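PDB 6M2D: mitochondrial ubiquitin ligase activator of NFKB 1 from Homo sapiens, which acts as a RING-type E3 ligase of the outer mitochondrial membrane, promoting transfer of ubiquitin from an E2 conjugating enzyme to substrate proteins such as AKT1. Local coordinates for the zinc ion site. Sequence-based numbering; all coordinates share one arbitrary frame.

Contact 1: the zinc ion site. Residues 22, 24, 41, 43-46. With ZN (zinc ion), chain B.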
ATOM      1  N   CYS A  22      -5.666  -4.255  -7.848  1.00 22.75           N
ATOM      2  CA  CYS A  22      -5.188  -3.154  -8.674  1.00 23.30           C
ATOM      3  C   CYS A  22      -3.694  -3.266  -8.975  1.00 19.80           C
ATOM      4  O   CYS A  22      -3.226  -2.739  -9.990  1.00 21.74           O
ATOM      5  CB  CYS A  22      -5.518  -1.825  -8.002  1.00 23.29           C
ATOM      6  SG  CYS A  22      -4.575  -1.551  -6.515  1.00 19.07           S
ATOM      7  N   HIS A  24      -1.108  -2.036  -7.249  1.00 18.44           N
ATOM      8  CA  HIS A  24      -0.272  -0.894  -6.919  1.00 19.55           C
ATOM      9  C   HIS A  24       0.591  -1.176  -5.697  1.00 15.72           C
ATOM     10  O   HIS A  24       0.156  -1.829  -4.745  1.00 16.91           O
ATOM     11  CB  HIS A  24      -1.140   0.345  -6.704  1.00 21.20           C
ATOM     12  CG  HIS A  24      -1.687   0.899  -7.981  1.00 21.01           C
ATOM     13  ND1 HIS A  24      -3.028   1.143  -8.180  1.00 20.98           N
ATOM     14  CD2 HIS A  24      -1.067   1.232  -9.139  1.00 24.74           C
ATOM     15  CE1 HIS A  24      -3.210   1.614  -9.402  1.00 22.73           C
ATOM     16  NE2 HIS A  24      -2.035   1.677 -10.003  1.00 25.22           N
ATOM     17  N   CYS A  41      -7.371   1.553  -2.200  1.00 20.50           N
ATOM     18  CA  CYS A  41      -5.997   1.852  -2.577  1.00 16.89           C
ATOM     19  C   CYS A  41      -5.771   3.359  -2.594  1.00 22.30           C
ATOM     20  O   CYS A  41      -6.550   4.094  -3.223  1.00 19.37           O
ATOM     21  CB  CYS A  41      -5.683   1.261  -3.950  1.00 20.81           C
ATOM     22  SG  CYS A  41      -4.082   1.769  -4.620  1.00 17.90           S
ATOM     23  N   ILE A  43      -3.800   5.022  -4.312  1.00 20.70           N
ATOM     24  CA  ILE A  43      -3.475   5.507  -5.654  1.00 18.81           C
ATOM     25  C   ILE A  43      -4.715   5.570  -6.526  1.00 23.18           C
ATOM     26  O   ILE A  43      -5.011   6.601  -7.141  1.00 22.87           O
ATOM     27  CB  ILE A  43      -2.405   4.622  -6.317  1.00 22.34           C
ATOM     28  CG1 ILE A  43      -1.120   4.618  -5.493  1.00 19.66           C
ATOM     29  CG2 ILE A  43      -2.157   5.102  -7.747  1.00 16.38           C
ATOM     30  CD1 ILE A  43      -0.551   5.978  -5.290  1.00 20.82           C
ATOM     31  N   CYS A  44      -5.438   4.462  -6.627  1.00 18.20           N
ATOM     32  CA  CYS A  44      -6.504   4.348  -7.605  1.00 21.40           C
ATOM     33  C   CYS A  44      -7.888   4.285  -6.984  1.00 21.14           C
ATOM     34  O   CYS A  44      -8.876   4.351  -7.724  1.00 23.09           O
ATOM     35  CB  CYS A  44      -6.265   3.113  -8.494  1.00 20.20           C
ATOM     36  SG  CYS A  44      -6.577   1.561  -7.671  1.00 19.61           S
ATOM     37  N   ARG A  45      -7.976   4.181  -5.658  1.00 18.47           N
ATOM     38  CA  ARG A  45      -9.204   4.142  -4.859  1.00 23.38           C
ATOM     39  C   ARG A  45     -10.013   2.865  -5.047  1.00 23.09           C
ATOM     40  O   ARG A  45     -11.157   2.793  -4.580  1.00 26.64           O
ATOM     41  CB  ARG A  45     -10.115   5.352  -5.114  1.00 22.64           C
ATOM     42  CG  ARG A  45      -9.446   6.703  -4.969  1.00 25.27           C
ATOM     43  CD  ARG A  45      -8.977   6.985  -3.548  1.00 27.12           C
ATOM     44  NE  ARG A  45     -10.073   7.059  -2.583  1.00 29.95           N
ATOM     45  CZ  ARG A  45      -9.918   6.877  -1.274  1.00 33.18           C
ATOM     46  NH1 ARG A  45      -8.714   6.624  -0.773  1.00 26.36           N
ATOM     47  NH2 ARG A  45     -10.965   6.944  -0.466  1.00 40.19           N
ATOM     48  N   GLN A  46      -9.461   1.852  -5.702  1.00 21.67           N
ATOM     49  CA  GLN A  46     -10.136   0.563  -5.762  1.00 27.96           C
ATOM     50  C   GLN A  46     -10.095  -0.123  -4.408  1.00 23.48           C
ATOM     51  O   GLN A  46      -9.156   0.047  -3.626  1.00 20.35           O
ATOM     52  CB  GLN A  46      -9.474  -0.350  -6.789  1.00 29.78           C
ATOM     53  CG  GLN A  46     -10.167  -0.410  -8.120  1.00 33.67           C
ATOM     54  CD  GLN A  46      -9.417  -1.296  -9.081  1.00 39.06           C
ATOM     55  OE1 GLN A  46      -8.552  -0.827  -9.827  1.00 42.95           O
ATOM     56  NE2 GLN A  46      -9.722  -2.592  -9.053  1.00 38.52           N
TER
HETATM   57 ZN    ZN B 402      -4.466   0.845  -6.699  1.00 28.04          ZN
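Two stretches of irregular chain close on this zinc ion of the RING finger from opposite sides: Cys22 and His24, with a single residue between them, supply one pair of ligands, and Cys41 and Cys44 of a CPIC knuckle supply the other. Angles at the metal, from 103° to 118°, define a nearly tetrahedral C3H site. His24 binds through ND1, 2.1 Å from ZN; its CG lies anti to the carbonyl carbon, which turns the imidazole back toward the ion. The ring is sandwiched: CG2 of Ile43 sits 3.9 Å above the centre of one face, and the backbone O of Cys22 lies over the other, while SG of Cys44 approaches the edge in plane. Ile43, inside the knuckle, is thus likely to limit the ring's rotation.

In the knuckle, SG of Cys41 is anti to its backbone N (chi1 172°), whereas SG of Cys44 takes the crowded position between N and the carbonyl carbon, so both sulfurs point at the ion. The backbone N-H groups of Ile43 and Cys44 point at Cys41 SG in weak hydrogen bonds. Beyond them Arg45 adopts positive phi, bending the chain so that Gln46 N can donate to Cys44 SG at 3.5 Å. Such N-H groups would be expected to temper the negative charge of the thiolates. A serine in place of Cys22 would probably weaken the metal site and disturb the turn to His24, since it removes the sulfur that serves both. That sulfur, Cys22 SG, binds ZN at 2.4 Å and accepts the backbone N-H of His24 at 3.6 Å from N, almost straight.

Contact 2: the zinc ion site. Residues 7, 9-13, 27-28, 31. With ZN (zinc ion), chain C.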
ATOM      1  N   CYS A   7       6.364   5.191   1.456  1.00 16.06           N
ATOM      2  CA  CYS A   7       4.925   4.973   1.569  1.00 18.92           C
ATOM      3  C   CYS A   7       4.166   6.274   1.311  1.00 17.70           C
ATOM      4  O   CYS A   7       4.469   7.310   1.907  1.00 15.95           O
ATOM      5  CB  CYS A   7       4.589   4.440   2.963  1.00 16.49           C
ATOM      6  SG  CYS A   7       2.821   4.377   3.329  1.00 16.74           S
ATOM      7  N   VAL A   9       1.313   7.213   2.111  1.00 17.61           N
ATOM      8  CA  VAL A   9       0.375   7.588   3.163  1.00 14.33           C
ATOM      9  C   VAL A   9       1.079   8.266   4.333  1.00 20.37           C
ATOM     10  O   VAL A   9       0.697   9.362   4.747  1.00 21.24           O
ATOM     11  CB  VAL A   9      -0.416   6.345   3.625  1.00 21.18           C
ATOM     12  CG1 VAL A   9      -1.473   6.729   4.660  1.00 23.29           C
ATOM     13  CG2 VAL A   9      -1.042   5.641   2.413  1.00 14.73           C
ATOM     14  N   CYS A  10       2.101   7.622   4.898  1.00 18.37           N
ATOM     15  CA  CYS A  10       2.823   8.215   6.022  1.00 17.19           C
ATOM     16  C   CYS A  10       4.057   8.992   5.590  1.00 18.80           C
ATOM     17  O   CYS A  10       4.488   9.898   6.315  1.00 18.54           O
ATOM     18  CB  CYS A  10       3.238   7.137   7.033  1.00 18.29           C
ATOM     19  SG  CYS A  10       4.451   5.905   6.443  1.00 16.99           S
ATOM     20  N   LEU A  11       4.637   8.660   4.434  1.00 19.24           N
ATOM     21  CA  LEU A  11       5.916   9.213   3.990  1.00 20.09           C
ATOM     22  C   LEU A  11       7.053   8.927   4.972  1.00 21.51           C
ATOM     23  O   LEU A  11       8.062   9.641   4.980  1.00 19.19           O
ATOM     24  CB  LEU A  11       5.825  10.722   3.746  1.00 17.45           C
ATOM     25  CG  LEU A  11       5.222  11.197   2.432  1.00 24.93           C
ATOM     26  CD1 LEU A  11       5.151  12.711   2.461  1.00 27.45           C
ATOM     27  CD2 LEU A  11       6.019  10.710   1.226  1.00 20.66           C
ATOM     28  N   SER A  12       6.910   7.894   5.807  1.00 20.80           N
ATOM     29  CA  SER A  12       7.884   7.602   6.851  1.00 17.58           C
ATOM     30  C   SER A  12       8.459   6.202   6.798  1.00 20.83           C
ATOM     31  O   SER A  12       9.544   5.989   7.350  1.00 19.00           O
ATOM     32  CB  SER A  12       7.269   7.800   8.242  1.00 22.82           C
ATOM     33  OG  SER A  12       6.994   9.166   8.428  1.00 31.26           O
ATOM     34  N   SER A  13       7.751   5.244   6.204  1.00 16.32           N
ATOM     35  CA  SER A  13       8.264   3.908   5.974  1.00 17.36           C
ATOM     36  C   SER A  13       8.342   3.664   4.473  1.00 16.69           C
ATOM     37  O   SER A  13       7.641   4.303   3.684  1.00 16.53           O
ATOM     38  CB  SER A  13       7.387   2.836   6.650  1.00 15.90           C
ATOM     39  OG  SER A  13       7.391   2.986   8.066  1.00 17.85           O
ATOM     40  N   SER A  27       2.232   1.443  -0.299  1.00 17.45           N
ATOM     41  CA  SER A  27       2.016   1.617   1.129  1.00 14.78           C
ATOM     42  C   SER A  27       2.910   0.690   1.945  1.00 15.68           C
ATOM     43  O   SER A  27       3.289  -0.393   1.492  1.00 15.62           O
ATOM     44  CB  SER A  27       0.535   1.370   1.487  1.00 15.00           C
ATOM     45  OG  SER A  27       0.365   1.187   2.883  1.00 16.42           O
ATOM     46  N   CYS A  28       3.245   1.132   3.158  1.00 12.36           N
ATOM     47  CA  CYS A  28       3.836   0.240   4.139  1.00 15.53           C
ATOM     48  C   CYS A  28       2.737  -0.573   4.810  1.00 15.83           C
ATOM     49  O   CYS A  28       1.543  -0.326   4.617  1.00 18.05           O
ATOM     50  CB  CYS A  28       4.622   1.022   5.186  1.00 15.61           C
ATOM     51  SG  CYS A  28       3.589   1.983   6.329  1.00 17.72           S
ATOM     52  N   CYS A  31       0.400   1.370   7.508  1.00 18.00           N
ATOM     53  CA  CYS A  31      -0.602   2.260   6.936  1.00 17.56           C
ATOM     54  C   CYS A  31      -1.760   1.471   6.341  1.00 20.85           C
ATOM     55  O   CYS A  31      -2.919   1.901   6.427  1.00 22.53           O
ATOM     56  CB  CYS A  31       0.047   3.157   5.892  1.00 19.73           C
ATOM     57  SG  CYS A  31       0.928   4.527   6.666  1.00 17.66           S
TER
HETATM   58 ZN    ZN C 401       2.979   4.177   5.693  1.00 25.40          ZN
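Cys7 SG is the best-held polar atom: it is gripped by the zinc ion at 2.4 Å and by two firm backbone hydrogen bonds, with a weak further one from Cys10 N. One firm donor is Val9 N, 3.4 Å from Cys7 SG within the same CVVC knuckle; the other is Cys28 N, 3.3 Å from that sulfur and reaching it from a distant stretch of chain. The sulfur therefore ties both halves of this four-cysteine site together. SG lies anti to the backbone N in Cys7 (chi1 171°) but in the crowded position between N and the carbonyl carbon in Cys10, which points the two knuckle sulfurs at the same ion from different directions.

After Cys10, Leu11 has positive phi (59°) and turns the chain, letting Ser12 N donate to Cys10 SG at 3.2 Å. On the opposite side, Cys31 N donates to Cys28 SG at 3.5 Å, joining the start of helix 29-34 to the metal shell. Cys31 completes the shell from within that helix, its SG anti to the carbonyl carbon (chi1 -79°) and 2.3 Å from ZN. Two residues ahead of the helix, the Ser27 hydroxyl OG donates a hydrogen bond to Cys28 O at 2.6 Å, in the carbonyl plane on a lone pair, which may steady the chain entering the helix. By joining the N-terminal knuckle to this helix, the site gives the small RING domain structural support for its ligase function.

The C-alpha centres of contact 1 and contact 2 lie about 15 Å apart, and they share no residue. Their ligands nevertheless interleave along the chain: the first pair of contact 2 (Cys7, Cys10) is followed by the first pair of contact 1 (Cys22, His24), then by Cys28 and Cys31, and finally by Cys41 and Cys44. This is the cross-brace of a RING finger. Strand 17-20 runs between the first two pairs and helix 29-34 carries the chain toward the last, so each metal probably constrains the other's position, holding a small RING domain with little regular structure in shape for E2 recruitment.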